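Local coordinates for protein prophage Pfl 6 Cro (Pseudomonas fluorescens, PDB 2PIJ) that probably binds operator DNA through a helix-turn-helix motif, acting as a Cro-type transcription factor of a prophage, at residues I4-Y9 with S17-A22; I40-Y45 with V50-I55. All coordinates share one frame; numbering follows the deposited sequence.

Interaction 1: residues I4-Y9 with S17-A22. With SO4 (sulfate ion), chain G.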
ATOM      1  N   ILE B   4     -10.060   3.602  -4.701  1.00 33.56           N
ATOM      2  CA  ILE B   4     -10.080   3.898  -6.108  1.00 34.46           C
ATOM      3  C   ILE B   4      -8.645   4.237  -6.577  1.00 31.60           C
ATOM      4  O   ILE B   4      -7.936   5.081  -5.963  1.00 29.47           O
ATOM      5  CB  ILE B   4     -11.131   5.081  -6.377  1.00 35.26           C
ATOM      6  CG1 ILE B   4     -12.523   4.520  -6.604  1.00 45.41           C
ATOM      7  CG2 ILE B   4     -10.801   5.892  -7.584  1.00 39.19           C
ATOM      8  CD1 ILE B   4     -13.489   4.659  -5.441  1.00 52.17           C
ATOM      9  N   PRO B   5      -8.193   3.559  -7.648  1.00 30.02           N
ATOM     10  CA  PRO B   5      -6.895   3.949  -8.160  1.00 28.91           C
ATOM     11  C   PRO B   5      -6.880   5.425  -8.637  1.00 27.90           C
ATOM     12  O   PRO B   5      -7.915   5.970  -9.053  1.00 29.37           O
ATOM     13  CB  PRO B   5      -6.677   3.034  -9.354  1.00 30.39           C
ATOM     14  CG  PRO B   5      -7.873   2.095  -9.390  1.00 32.94           C
ATOM     15  CD  PRO B   5      -8.878   2.512  -8.429  1.00 33.94           C
ATOM     16  N   LEU B   6      -5.718   6.056  -8.534  1.00 26.35           N
ATOM     17  CA  LEU B   6      -5.521   7.477  -8.810  1.00 26.90           C
ATOM     18  C   LEU B   6      -6.025   7.938 -10.148  1.00 28.05           C
ATOM     19  O   LEU B   6      -6.775   8.946 -10.216  1.00 29.08           O
ATOM     20  CB  LEU B   6      -4.028   7.879  -8.637  1.00 27.93           C
ATOM     21  CG  LEU B   6      -3.671   9.341  -8.993  1.00 26.86           C
ATOM     22  CD1 LEU B   6      -4.460  10.338  -8.091  1.00 26.18           C
ATOM     23  CD2 LEU B   6      -2.191   9.562  -8.807  1.00 32.46           C
ATOM     24  N   SER B   7      -5.610   7.238 -11.207  1.00 33.50           N
ATOM     25  CA  SER B   7      -6.012   7.666 -12.574  1.00 35.17           C
ATOM     26  C   SER B   7      -7.496   7.575 -12.773  1.00 32.43           C
ATOM     27  O   SER B   7      -8.056   8.519 -13.248  1.00 31.11           O
ATOM     28  CB  SER B   7      -5.249   6.984 -13.709  1.00 43.49           C
ATOM     29  OG  SER B   7      -3.936   7.524 -13.766  1.00 50.62           O
ATOM     30  N   LYS B   8      -8.133   6.514 -12.290  1.00 32.65           N
ATOM     31  CA  LYS B   8      -9.617   6.436 -12.334  1.00 35.39           C
ATOM     32  C   LYS B   8     -10.242   7.588 -11.552  1.00 32.44           C
ATOM     33  O   LYS B   8     -11.182   8.223 -12.024  1.00 35.17           O
ATOM     34  CB  LYS B   8     -10.088   5.122 -11.712  1.00 39.33           C
ATOM     35  CG  LYS B   8     -11.595   4.918 -11.806  1.00 49.32           C
ATOM     36  CD  LYS B   8     -12.041   3.809 -10.813  1.00 58.08           C
ATOM     37  CE  LYS B   8     -13.600   3.561 -11.031  1.00 72.16           C
ATOM     38  NZ  LYS B   8     -13.919   3.440 -12.425  1.00 75.85           N
ATOM     39  N   TYR B   9      -9.752   7.845 -10.346  1.00 31.56           N
ATOM     40  CA  TYR B   9     -10.248   8.990  -9.584  1.00 31.56           C
ATOM     41  C   TYR B   9     -10.209  10.285 -10.426  1.00 29.09           C
ATOM     42  O   TYR B   9     -11.204  10.999 -10.504  1.00 32.93           O
ATOM     43  CB  TYR B   9      -9.541   9.173  -8.201  1.00 29.00           C
ATOM     44  CG  TYR B   9     -10.007  10.403  -7.468  1.00 32.26           C
ATOM     45  CD1 TYR B   9     -11.063  10.324  -6.580  1.00 40.81           C
ATOM     46  CD2 TYR B   9      -9.379  11.665  -7.655  1.00 27.13           C
ATOM     47  CE1 TYR B   9     -11.509  11.450  -5.888  1.00 46.62           C
ATOM     48  CE2 TYR B   9      -9.829  12.804  -6.993  1.00 34.14           C
ATOM     49  CZ  TYR B   9     -10.885  12.676  -6.101  1.00 41.34           C
ATOM     50  OH  TYR B   9     -11.381  13.751  -5.426  1.00 49.50           O
ATOM     51  N   SER B  17      -6.284  19.531  -8.822  1.00 31.77           N
ATOM     52  CA  SER B  17      -6.335  20.693  -7.970  1.00 33.25           C
ATOM     53  C   SER B  17      -7.096  20.341  -6.685  1.00 34.58           C
ATOM     54  O   SER B  17      -6.613  20.603  -5.544  1.00 37.33           O
ATOM     55  CB  SER B  17      -7.065  21.840  -8.726  1.00 35.91           C
ATOM     56  OG  SER B  17      -7.127  22.908  -7.868  1.00 47.30           O
ATOM     57  N   ALA B  18      -8.304  19.797  -6.863  1.00 31.63           N
ATOM     58  CA  ALA B  18      -9.142  19.413  -5.718  1.00 31.40           C
ATOM     59  C   ALA B  18      -8.538  18.290  -4.839  1.00 29.43           C
ATOM     60  O   ALA B  18      -8.567  18.325  -3.587  1.00 29.86           O
ATOM     61  CB  ALA B  18     -10.478  18.993  -6.214  1.00 34.37           C
ATOM     62  N   LEU B  19      -8.080  17.229  -5.477  1.00 27.84           N
ATOM     63  CA  LEU B  19      -7.402  16.171  -4.742  1.00 26.40           C
ATOM     64  C   LEU B  19      -6.181  16.705  -3.913  1.00 26.93           C
ATOM     65  O   LEU B  19      -5.989  16.338  -2.736  1.00 27.62           O
ATOM     66  CB  LEU B  19      -6.975  15.085  -5.712  1.00 25.18           C
ATOM     67  CG  LEU B  19      -6.343  13.856  -5.035  1.00 23.69           C
ATOM     68  CD1 LEU B  19      -7.311  13.176  -4.028  1.00 21.33           C
ATOM     69  CD2 LEU B  19      -5.950  12.929  -6.087  1.00 24.03           C
ATOM     70  N   ALA B  20      -5.356  17.562  -4.522  1.00 26.72           N
ATOM     71  CA  ALA B  20      -4.160  18.104  -3.866  1.00 27.77           C
ATOM     72  C   ALA B  20      -4.557  18.842  -2.602  1.00 29.53           C
ATOM     73  O   ALA B  20      -3.939  18.675  -1.541  1.00 29.27           O
ATOM     74  CB  ALA B  20      -3.421  19.041  -4.807  1.00 28.42           C
ATOM     75  N   ALA B  21      -5.620  19.642  -2.730  1.00 31.09           N
ATOM     76  CA  ALA B  21      -6.148  20.358  -1.585  1.00 34.97           C
ATOM     77  C   ALA B  21      -6.707  19.401  -0.521  1.00 33.92           C
ATOM     78  O   ALA B  21      -6.495  19.620   0.680  1.00 37.28           O
ATOM     79  CB  ALA B  21      -7.204  21.444  -2.007  1.00 37.75           C
ATOM     80  N   ALA B  22      -7.434  18.369  -0.934  1.00 32.50           N
ATOM     81  CA  ALA B  22      -8.001  17.423   0.060  1.00 33.29           C
ATOM     82  C   ALA B  22      -6.934  16.507   0.724  1.00 32.02           C
ATOM     83  O   ALA B  22      -7.110  16.052   1.866  1.00 34.61           O
ATOM     84  CB  ALA B  22      -9.105  16.617  -0.539  1.00 32.61           C
TER
HETATM   85  S   SO4 G 504     -12.901   0.728 -14.149  1.00 81.16           S
HETATM   86  O1  SO4 G 504     -12.968   1.779 -15.169  1.00 81.55           O
HETATM   87  O2  SO4 G 504     -13.018  -0.587 -14.803  1.00 80.82           O
HETATM   88  O3  SO4 G 504     -11.602   0.822 -13.474  1.00 83.14           O
HETATM   89  O4  SO4 G 504     -13.971   0.938 -13.155  1.00 80.79           O

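Interaction 2: residues I40-Y45 with V50-I55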
ATOM      1  N   ILE B  40      -0.853   4.422  -6.889  1.00 25.44           N
ATOM      2  CA  ILE B  40      -1.482   5.223  -5.850  1.00 22.88           C
ATOM      3  C   ILE B  40      -2.976   4.903  -5.772  1.00 23.78           C
ATOM      4  O   ILE B  40      -3.688   4.885  -6.798  1.00 26.53           O
ATOM      5  CB  ILE B  40      -1.233   6.770  -6.117  1.00 22.21           C
ATOM      6  CG1 ILE B  40       0.274   7.166  -6.335  1.00 24.71           C
ATOM      7  CG2 ILE B  40      -1.961   7.603  -5.051  1.00 22.71           C
ATOM      8  CD1 ILE B  40       1.192   7.121  -5.138  1.00 24.61           C
ATOM      9  N   GLU B  41      -3.452   4.642  -4.538  1.00 23.21           N
ATOM     10  CA  GLU B  41      -4.823   4.313  -4.250  1.00 24.95           C
ATOM     11  C   GLU B  41      -5.434   5.455  -3.442  1.00 24.81           C
ATOM     12  O   GLU B  41      -4.859   5.970  -2.468  1.00 25.36           O
ATOM     13  CB  GLU B  41      -4.900   2.979  -3.502  1.00 24.67           C
ATOM     14  CG  GLU B  41      -6.343   2.550  -3.119  1.00 27.25           C
ATOM     15  CD  GLU B  41      -6.356   1.535  -2.025  1.00 32.34           C
ATOM     16  OE1 GLU B  41      -6.093   1.893  -0.843  1.00 30.89           O
ATOM     17  OE2 GLU B  41      -6.673   0.376  -2.318  1.00 38.10           O
ATOM     18  N   ILE B  42      -6.585   5.909  -3.893  1.00 24.52           N
ATOM     19  CA  ILE B  42      -7.284   6.950  -3.200  1.00 24.36           C
ATOM     20  C   ILE B  42      -8.458   6.345  -2.362  1.00 25.54           C
ATOM     21  O   ILE B  42      -9.286   5.600  -2.856  1.00 27.84           O
ATOM     22  CB  ILE B  42      -7.824   8.027  -4.205  1.00 24.74           C
ATOM     23  CG1 ILE B  42      -6.673   8.655  -5.026  1.00 27.23           C
ATOM     24  CG2 ILE B  42      -8.662   9.070  -3.443  1.00 25.70           C
ATOM     25  CD1 ILE B  42      -5.643   9.459  -4.234  1.00 25.06           C
ATOM     26  N   THR B  43      -8.505   6.730  -1.098  1.00 28.99           N
ATOM     27  CA  THR B  43      -9.606   6.371  -0.206  1.00 28.32           C
ATOM     28  C   THR B  43     -10.504   7.580   0.142  1.00 29.15           C
ATOM     29  O   THR B  43     -10.026   8.599   0.628  1.00 29.76           O
ATOM     30  CB  THR B  43      -9.103   5.696   1.077  1.00 27.82           C
ATOM     31  OG1 THR B  43      -8.253   4.589   0.731  1.00 28.40           O
ATOM     32  CG2 THR B  43     -10.245   5.137   1.868  1.00 28.35           C
ATOM     33  N   LEU B  44     -11.806   7.396  -0.078  1.00 32.70           N
ATOM     34  CA  LEU B  44     -12.880   8.401   0.119  1.00 34.83           C
ATOM     35  C   LEU B  44     -13.791   8.022   1.284  1.00 35.97           C
ATOM     36  O   LEU B  44     -14.467   7.016   1.224  1.00 36.19           O
ATOM     37  CB  LEU B  44     -13.747   8.499  -1.126  1.00 39.19           C
ATOM     38  CG  LEU B  44     -13.116   8.998  -2.434  1.00 39.66           C
ATOM     39  CD1 LEU B  44     -12.004   9.996  -2.212  1.00 39.81           C
ATOM     40  CD2 LEU B  44     -12.614   7.851  -3.212  1.00 42.10           C
ATOM     41  N   TYR B  45     -13.773   8.810   2.346  1.00 36.36           N
ATOM     42  CA  TYR B  45     -14.614   8.528   3.509  1.00 37.58           C
ATOM     43  C   TYR B  45     -15.905   9.280   3.445  1.00 42.38           C
ATOM     44  O   TYR B  45     -15.984  10.338   2.807  1.00 43.63           O
ATOM     45  CB  TYR B  45     -13.879   8.877   4.801  1.00 37.27           C
ATOM     46  CG  TYR B  45     -12.637   8.040   4.965  1.00 34.46           C
ATOM     47  CD1 TYR B  45     -12.733   6.745   5.508  1.00 35.24           C
ATOM     48  CD2 TYR B  45     -11.386   8.505   4.541  1.00 30.30           C
ATOM     49  CE1 TYR B  45     -11.634   5.950   5.654  1.00 34.19           C
ATOM     50  CE2 TYR B  45     -10.252   7.702   4.694  1.00 31.42           C
ATOM     51  CZ  TYR B  45     -10.392   6.425   5.243  1.00 30.73           C
ATOM     52  OH  TYR B  45      -9.279   5.613   5.421  1.00 29.05           O
ATOM     53  N   VAL B  50     -10.220  12.391   2.794  1.00 32.68           N
ATOM     54  CA  VAL B  50      -9.670  11.721   1.617  1.00 30.37           C
ATOM     55  C   VAL B  50      -8.262  11.340   1.991  1.00 26.39           C
ATOM     56  O   VAL B  50      -7.534  12.160   2.548  1.00 27.35           O
ATOM     57  CB  VAL B  50      -9.736  12.557   0.299  1.00 32.71           C
ATOM     58  CG1 VAL B  50      -8.960  11.850  -0.850  1.00 31.28           C
ATOM     59  CG2 VAL B  50     -11.179  12.840  -0.105  1.00 38.90           C
ATOM     60  N   GLU B  51      -7.900  10.076   1.734  1.00 25.06           N
ATOM     61  CA  GLU B  51      -6.536   9.637   1.975  1.00 23.92           C
ATOM     62  C   GLU B  51      -5.902   9.059   0.716  1.00 22.80           C
ATOM     63  O   GLU B  51      -6.594   8.653  -0.223  1.00 27.25           O
ATOM     64  CB  GLU B  51      -6.424   8.613   3.104  1.00 21.18           C
ATOM     65  CG  GLU B  51      -6.905   9.124   4.443  1.00 24.23           C
ATOM     66  CD  GLU B  51      -6.698   8.138   5.548  1.00 26.45           C
ATOM     67  OE1 GLU B  51      -6.979   6.947   5.352  1.00 30.08           O
ATOM     68  OE2 GLU B  51      -6.345   8.596   6.649  1.00 37.29           O
ATOM     69  N   ALA B  52      -4.595   9.003   0.720  1.00 22.49           N
ATOM     70  CA  ALA B  52      -3.854   8.474  -0.453  1.00 22.27           C
ATOM     71  C   ALA B  52      -2.725   7.581   0.111  1.00 20.94           C
ATOM     72  O   ALA B  52      -2.074   7.944   1.103  1.00 21.03           O
ATOM     73  CB  ALA B  52      -3.323   9.583  -1.402  1.00 24.85           C
ATOM     74  N   ASN B  53      -2.429   6.518  -0.630  1.00 20.56           N
ATOM     75  CA  ASN B  53      -1.412   5.506  -0.267  1.00 20.24           C
ATOM     76  C   ASN B  53      -0.826   4.959  -1.543  1.00 21.45           C
ATOM     77  O   ASN B  53      -1.537   4.676  -2.516  1.00 25.03           O
ATOM     78  CB  ASN B  53      -2.072   4.326   0.519  1.00 18.81           C
ATOM     79  CG  ASN B  53      -2.520   4.726   1.902  1.00 21.69           C
ATOM     80  OD1 ASN B  53      -1.685   4.922   2.792  1.00 24.05           O
ATOM     81  ND2 ASN B  53      -3.839   4.749   2.116  1.00 19.68           N
ATOM     82  N   GLU B  54       0.465   4.771  -1.546  1.00 21.77           N
ATOM     83  CA  GLU B  54       1.138   4.040  -2.584  1.00 23.99           C
ATOM     84  C   GLU B  54       1.197   2.581  -2.111  1.00 23.76           C
ATOM     85  O   GLU B  54       1.602   2.324  -0.930  1.00 23.98           O
ATOM     86  CB  GLU B  54       2.547   4.595  -2.728  1.00 26.19           C
ATOM     87  CG  GLU B  54       3.372   3.993  -3.874  1.00 28.27           C
ATOM     88  CD  GLU B  54       4.608   4.837  -4.191  1.00 38.15           C
ATOM     89  OE1 GLU B  54       5.255   5.364  -3.256  1.00 42.61           O
ATOM     90  OE2 GLU B  54       4.939   4.982  -5.390  1.00 44.84           O
ATOM     91  N   ILE B  55       0.771   1.665  -2.966  1.00 25.38           N
ATOM     92  CA  ILE B  55       0.928   0.219  -2.734  1.00 23.42           C
ATOM     93  C   ILE B  55       2.161  -0.300  -3.482  1.00 26.21           C
ATOM     94  O   ILE B  55       2.209  -0.339  -4.723  1.00 29.50           O
ATOM     95  CB  ILE B  55      -0.317  -0.631  -3.193  1.00 25.76           C
ATOM     96  CG1 ILE B  55      -1.674  -0.069  -2.794  1.00 28.86           C
ATOM     97  CG2 ILE B  55      -0.244  -2.037  -2.693  1.00 24.24           C
ATOM     98  CD1 ILE B  55      -1.869   0.665  -1.356  1.00 31.05           C
TER
HETATM   99  O   HOH W   1      -5.643   4.654  -0.216  1.00 22.30           O

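Interaction 1: residues I4-Y9 with S17-A22
K8 NZ is gripped from two quarters: it donates a hydrogen bond to sulfate O4, with 2.6 Å between K8 NZ and SO4 O4, and it also forms a salt bridge with E12, one turn further along the same helix. The lysine side chain runs out extended from helix 6-12 and bends only at its last torsion (chi4 47°), which sets the ammonium against the ion. The sulfate probably comes from the crystallisation liquor, and its charge together with that of E12 would be expected to favour the protonated lysine. P5 occupies the N-cap of this helix, and its carbonyl takes the first-turn bond from Y9 N (2.9 Å from Y9 N to P5 O).

The contact with helix 16-23 is wholly apolar and falls on one residue, L19. Methyl CD2 of this leucine meets L6, with 3.6 Å between L19 CD2 and L6 CD1, and also brushes the ring at Y9 CD2, while L19 CB and the other methyl, CD1, lie against the ring, each 3.9 Å from Y9 CE2. In a Cro protein the helix-turn-helix is formed by the second and third helices, here 16-23 and 27-35, and L19 thus ties the first of that pair to the N-terminal helix. Y9 reaches over with its CG trans to the backbone nitrogen (chi1 177°), which carries the ring out from helix 6-12 so that the CE2 side approaches the leucine at a slant. The L6 side chain is buried deeper, where M33 and V34 of helix 27-35 and I40 of the sheet also pack on it. L44 adjoins the Y9 ring from strand 40-44, and I42 of that strand touches L19.

Interaction 2: residues I40-Y45 with V50-I55
The Y45 ring and the E51 carboxylate stand almost perpendicular, their planes 81° apart, with E51 OE1 lying at the ring's edge near its plane. Y45 OH donates a hydrogen bond to E51 OE1 (2.7 Å), which it meets from above the carboxylate, 48° out of plane. V50 N also lies near the ring's edge. R49 makes a cation-pi contact with the ring and a salt bridge to E51 OE2, so both carboxylate oxygens are engaged.

Between the strands of this antiparallel hairpin, E41 pairs with N53 and T43 with E51 as hydrogen-bonded pairs, two backbone bonds each. On the face carrying these residues a water is held four ways: it donates to E41 O and E41 OE1, and accepts from T43 OG1 and N53 ND2 (2.9 Å from the water to N53 ND2). E41 thus lends both a backbone and a side-chain oxygen to one water.

The other face is largely apolar. With CG2 opposite the backbone nitrogen and CG1 beside it (chi1 -59°), I42 straddles its neighbours, CG2 reaching V50 CG1 and CD1 lying 3.7 Å from A52 CB. L44 and V50 run side by side, with L44 CD1 3.6 Å from V50 CG2. At the far end I40 CD1 rests on E54 CB, while the E54 carboxylate turns to R38 in a salt bridge.

Helices 6-12 and 16-23 lie over this apolar face, the latter adding L23 against V50 and A52; strand 2-5 flanks strand 40-44, and residues 52-55 pair antiparallel with a strand of the second subunit, continuing the sheet across the dimer.

How the interactions relate
Interaction 1 and interaction 2 follow one another along the chain, the helical contact closing before the hairpin opens, and their centres lie about 8 Å apart. They join directly. Strand 2-5 lies beside strand 40-44, and probable backbone hydrogen bonds run from I42 N to I4 O (2.6 Å) and from L6 N to I40 O (2.9 Å). L19 also packs on V50 of the outer strand. One hydrophobic core therefore sits between the helices and a three-stranded sheet, illustrating how a compact Cro domain couples its helix-turn-helix to the strand 50-58 that pairs with the second subunit, probably helping to place two DNA-binding units.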